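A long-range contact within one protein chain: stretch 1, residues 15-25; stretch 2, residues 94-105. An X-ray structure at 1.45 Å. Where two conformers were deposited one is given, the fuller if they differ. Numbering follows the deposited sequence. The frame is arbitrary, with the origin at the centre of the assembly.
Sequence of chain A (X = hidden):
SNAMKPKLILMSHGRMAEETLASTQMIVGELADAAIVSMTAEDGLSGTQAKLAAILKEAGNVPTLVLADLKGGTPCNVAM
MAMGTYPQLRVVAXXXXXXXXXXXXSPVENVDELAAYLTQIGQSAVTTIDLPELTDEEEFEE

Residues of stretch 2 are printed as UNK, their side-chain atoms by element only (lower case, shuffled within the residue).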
# COMPACT_ATOMS: atom_id res chain seq x y z
N ARG A 15 10.58 -1.14 -4.62
CA ARG A 15 10.93 -0.59 -3.28
C ARG A 15 9.69 -0.16 -2.53
O ARG A 15 9.80 0.55 -1.55
CB ARG A 15 11.89 0.59 -3.39
CG ARG A 15 13.28 0.29 -3.98
CD ARG A 15 14.09 1.61 -4.11
NE ARG A 15 14.55 2.15 -2.83
CZ ARG A 15 14.06 3.21 -2.17
NH1 ARG A 15 13.06 3.93 -2.64
NH2 ARG A 15 14.60 3.56 -1.02
N MSE A 16 8.51 -0.62 -2.95
CA MSE A 16 7.31 -0.22 -2.26
C MSE A 16 7.32 -0.68 -0.77
O MSE A 16 6.91 0.07 0.15
CB MSE A 16 6.08 -0.81 -2.97
CG MSE A 16 4.78 -0.50 -2.29
SE MSE A 16 3.35 -1.46 -3.19
CE MSE A 16 1.82 -0.72 -2.20
N ALA A 17 7.74 -1.93 -0.53
CA ALA A 17 7.75 -2.45 0.85
C ALA A 17 8.74 -1.62 1.67
O ALA A 17 8.45 -1.25 2.81
CB ALA A 17 8.15 -3.92 0.90
N GLU A 18 9.92 -1.37 1.10
CA GLU A 18 10.95 -0.59 1.77
C GLU A 18 10.38 0.74 2.26
O GLU A 18 10.56 1.12 3.41
CB GLU A 18 12.09 -0.32 0.79
CG GLU A 18 13.19 0.50 1.33
CD GLU A 18 14.43 0.32 0.49
OE1 GLU A 18 14.48 0.89 -0.61
OE2 GLU A 18 15.34 -0.41 0.93
N GLU A 19 9.71 1.46 1.35
CA GLU A 19 9.20 2.78 1.74
C GLU A 19 7.98 2.68 2.64
O GLU A 19 7.71 3.60 3.39
CB GLU A 19 8.89 3.64 0.48
CG GLU A 19 10.16 3.95 -0.33
CD GLU A 19 11.14 4.84 0.44
OE1 GLU A 19 10.78 5.41 1.51
OE2 GLU A 19 12.31 4.93 -0.03
N THR A 20 7.23 1.58 2.53
CA THR A 20 6.12 1.36 3.46
C THR A 20 6.66 1.27 4.89
O THR A 20 6.07 1.88 5.81
CB THR A 20 5.31 0.12 3.08
OG1 THR A 20 4.82 0.27 1.74
CG2 THR A 20 4.10 -0.02 3.99
N LEU A 21 7.74 0.50 5.09
CA LEU A 21 8.35 0.44 6.42
C LEU A 21 8.83 1.82 6.88
O LEU A 21 8.61 2.20 8.02
CB LEU A 21 9.51 -0.57 6.44
CG LEU A 21 10.21 -0.72 7.80
CD1 LEU A 21 9.24 -1.17 8.88
CD2 LEU A 21 11.42 -1.67 7.69
N ALA A 22 9.51 2.55 6.00
CA ALA A 22 10.03 3.90 6.37
C ALA A 22 8.90 4.80 6.81
O ALA A 22 9.00 5.45 7.85
CB ALA A 22 10.77 4.51 5.20
N SER A 23 7.81 4.80 6.07
CA SER A 23 6.63 5.59 6.42
C SER A 23 6.02 5.14 7.77
O SER A 23 5.59 5.95 8.59
CB SER A 23 5.60 5.51 5.30
OG SER A 23 6.10 6.14 4.12
N THR A 24 5.95 3.83 7.97
CA THR A 24 5.45 3.27 9.24
C THR A 24 6.29 3.77 10.40
O THR A 24 5.77 4.12 11.44
CB THR A 24 5.51 1.71 9.20
OG1 THR A 24 4.66 1.24 8.16
CG2 THR A 24 5.05 1.11 10.52
N GLN A 25 7.62 3.75 10.23
CA GLN A 25 8.46 4.15 11.36
C GLN A 25 8.22 5.64 11.70
O GLN A 25 8.26 6.05 12.86
CB GLN A 25 9.95 3.88 11.01
CG GLN A 25 10.28 2.39 11.08
CD GLN A 25 11.55 2.03 10.32
OE1 GLN A 25 12.02 2.82 9.49
NE2 GLN A 25 12.11 0.87 10.62
N UNK A 94 -1.73 -7.91 -0.09
CA UNK A 94 -2.51 -6.68 -0.17
C UNK A 94 -1.95 -5.56 0.70
O UNK A 94 -2.69 -4.64 1.03
N UNK A 95 -0.65 -5.60 1.01
CA UNK A 95 -0.04 -4.62 1.93
C UNK A 95 -0.48 -3.20 1.67
O UNK A 95 -0.34 -2.69 0.56
c UNK A 95 2.40 -3.67 2.45
c UNK A 95 2.27 -3.79 3.96
c UNK A 95 3.91 -3.87 2.01
c UNK A 95 1.49 -4.65 1.71
N UNK A 96 -1.02 -2.56 2.72
CA UNK A 96 -1.25 -1.14 2.72
C UNK A 96 -0.73 -0.59 4.05
O UNK A 96 -0.29 -1.36 4.94
c UNK A 96 -2.72 -0.75 2.45
n UNK A 96 -4.96 -1.66 2.86
c UNK A 96 -3.68 -1.49 3.36
o UNK A 96 -3.31 -1.91 4.48
N UNK A 97 -0.71 0.73 4.14
CA UNK A 97 -0.04 1.34 5.30
C UNK A 97 -0.74 0.97 6.61
O UNK A 97 -0.06 0.80 7.63
c UNK A 97 0.02 2.86 5.14
c UNK A 97 0.96 5.05 5.79
c UNK A 97 2.34 3.05 6.28
c UNK A 97 0.90 3.60 6.17
N UNK A 98 -2.07 0.89 6.61
CA UNK A 98 -2.72 0.58 7.85
C UNK A 98 -2.25 -0.78 8.37
O UNK A 98 -2.11 -0.98 9.59
c UNK A 98 -4.24 0.58 7.65
N UNK A 99 -2.07 -1.73 7.45
CA UNK A 99 -1.65 -3.06 7.87
C UNK A 99 -0.27 -3.01 8.49
O UNK A 99 -0.02 -3.69 9.52
c UNK A 99 -3.01 -4.43 6.25
se UNK A 99 -2.84 -5.23 4.45
c UNK A 99 -1.66 -4.03 6.68
c UNK A 99 -1.13 -6.19 4.94
N UNK A 100 0.62 -2.22 7.90
CA UNK A 100 1.99 -2.15 8.40
C UNK A 100 2.05 -1.48 9.76
O UNK A 100 2.80 -1.93 10.65
c UNK A 100 2.87 -1.39 7.41
N UNK A 101 1.29 -0.38 9.93
CA UNK A 101 1.21 0.29 11.25
C UNK A 101 0.67 -0.65 12.32
O UNK A 101 1.26 -0.75 13.42
c UNK A 101 0.30 1.58 11.16
c UNK A 101 0.05 3.73 9.89
c UNK A 101 -0.28 1.97 12.57
c UNK A 101 1.09 2.63 10.33
N UNK A 102 -0.45 -1.32 12.03
CA UNK A 102 -0.98 -2.22 13.03
C UNK A 102 -0.05 -3.39 13.34
O UNK A 102 0.03 -3.82 14.49
o UNK A 102 -3.99 0.39 13.90
c UNK A 102 -3.55 -0.76 13.96
o UNK A 102 -3.26 -1.32 15.04
c UNK A 102 -2.39 -2.68 12.68
c UNK A 102 -3.38 -1.50 12.62
N UNK A 103 0.66 -3.91 12.34
CA UNK A 103 1.60 -5.00 12.57
C UNK A 103 2.69 -4.53 13.49
O UNK A 103 3.15 -5.27 14.39
c UNK A 103 2.17 -5.45 11.24
N UNK A 104 3.12 -3.29 13.29
CA UNK A 104 4.29 -2.76 13.99
C UNK A 104 4.02 -2.64 15.47
O UNK A 104 4.95 -2.74 16.26
c UNK A 104 4.65 -1.43 13.44
N UNK A 105 2.78 -2.33 15.85
CA UNK A 105 2.49 -2.09 17.26
C UNK A 105 1.71 -3.19 17.93
O UNK A 105 1.47 -3.14 19.16
c UNK A 105 1.73 -0.76 17.46
c UNK A 105 2.57 0.40 16.88
c UNK A 105 0.35 -0.81 16.89

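Position 94 has no side-chain atoms, so it is glycine. Its phi of 95° would jam a CB against the carbonyl oxygen of the residue before, and G94 suits that turn. Position 95 carries four carbons, forked at the second. One fork end lies 4.2 Å from T20 CG2 and the other 4.4 Å from A17 CB. This is leucine; the atom near A17 is CD2 of L95, the one near T20 is CD1, and its backbone O lies 4.0 Å from CE of selenomethionine M16.

Position 96 has two carbons, the second carrying one oxygen and one nitrogen, and its CA-to-CB bond points away from stretch 1. It is asparagine, well suited to a helix start: N96 OD1 accepts a capping bond from the backbone N of position 99 at 3.2 Å. Position 97 again shows four carbons forked at the second. One fork end reaches to 3.9 Å from T20 O, 4.2 Å from S23 CB and 3.5 Å from T24 OG1. This is leucine, and the atom is CD1; although the CA-to-CB bond of L97 points sideways, its length brings the end nearer.

Position 98 has one carbon, facing away: alanine, a good helix former where no contact with stretch 1 is asked of A98. Position 99 is an unbranched chain of two carbons, selenium and one carbon, hence selenomethionine M99, buried but out of reach of stretch 1. Position 100 has a single carbon pointing toward stretch 1, 3.9 Å from T20 CG2 and 3.3 Å from T24 OG1. It is alanine, and the small CB of A100 allows this close approach.

Position 101 has four carbons forked at the first, one arm two carbons long; its CA lies 4.0 Å from T24 CG2. It is isoleucine, and I101 CG1, 4.2 Å from T24 CG2, offers that methyl an apolar flank. Position 102 has three carbons, the third carrying two oxygens. It is glutamate, and E102 points its CA-to-CB bond away, where a charge avoids the apolar contact. Position 103 has one carbon, sideways and without contact: alanine, A103, again a good helix former. At position 104 the single carbon points toward stretch 1, 3.9 Å from T24 CG2; it is alanine, and the short side chain of A104 lets the helix backbone come near that methyl. Position 105, one carbon carrying two more, is valine; V105 is exposed, and this contact sets no demand on it.

The helices cross at -59°, their axes approaching to 9.4 Å. T24 is a knob among L97, A100, I101 and A104. Its OG1 donates to T20 O at 2.8 Å, as T20 OG1 does to M16 O at 2.6 Å, so both hydroxyls are satisfied within their own helix. No hydrogen bond crosses the contact, which rests on packing.

Stretch 2, residues 94-105: GLNLAMAIEAAV
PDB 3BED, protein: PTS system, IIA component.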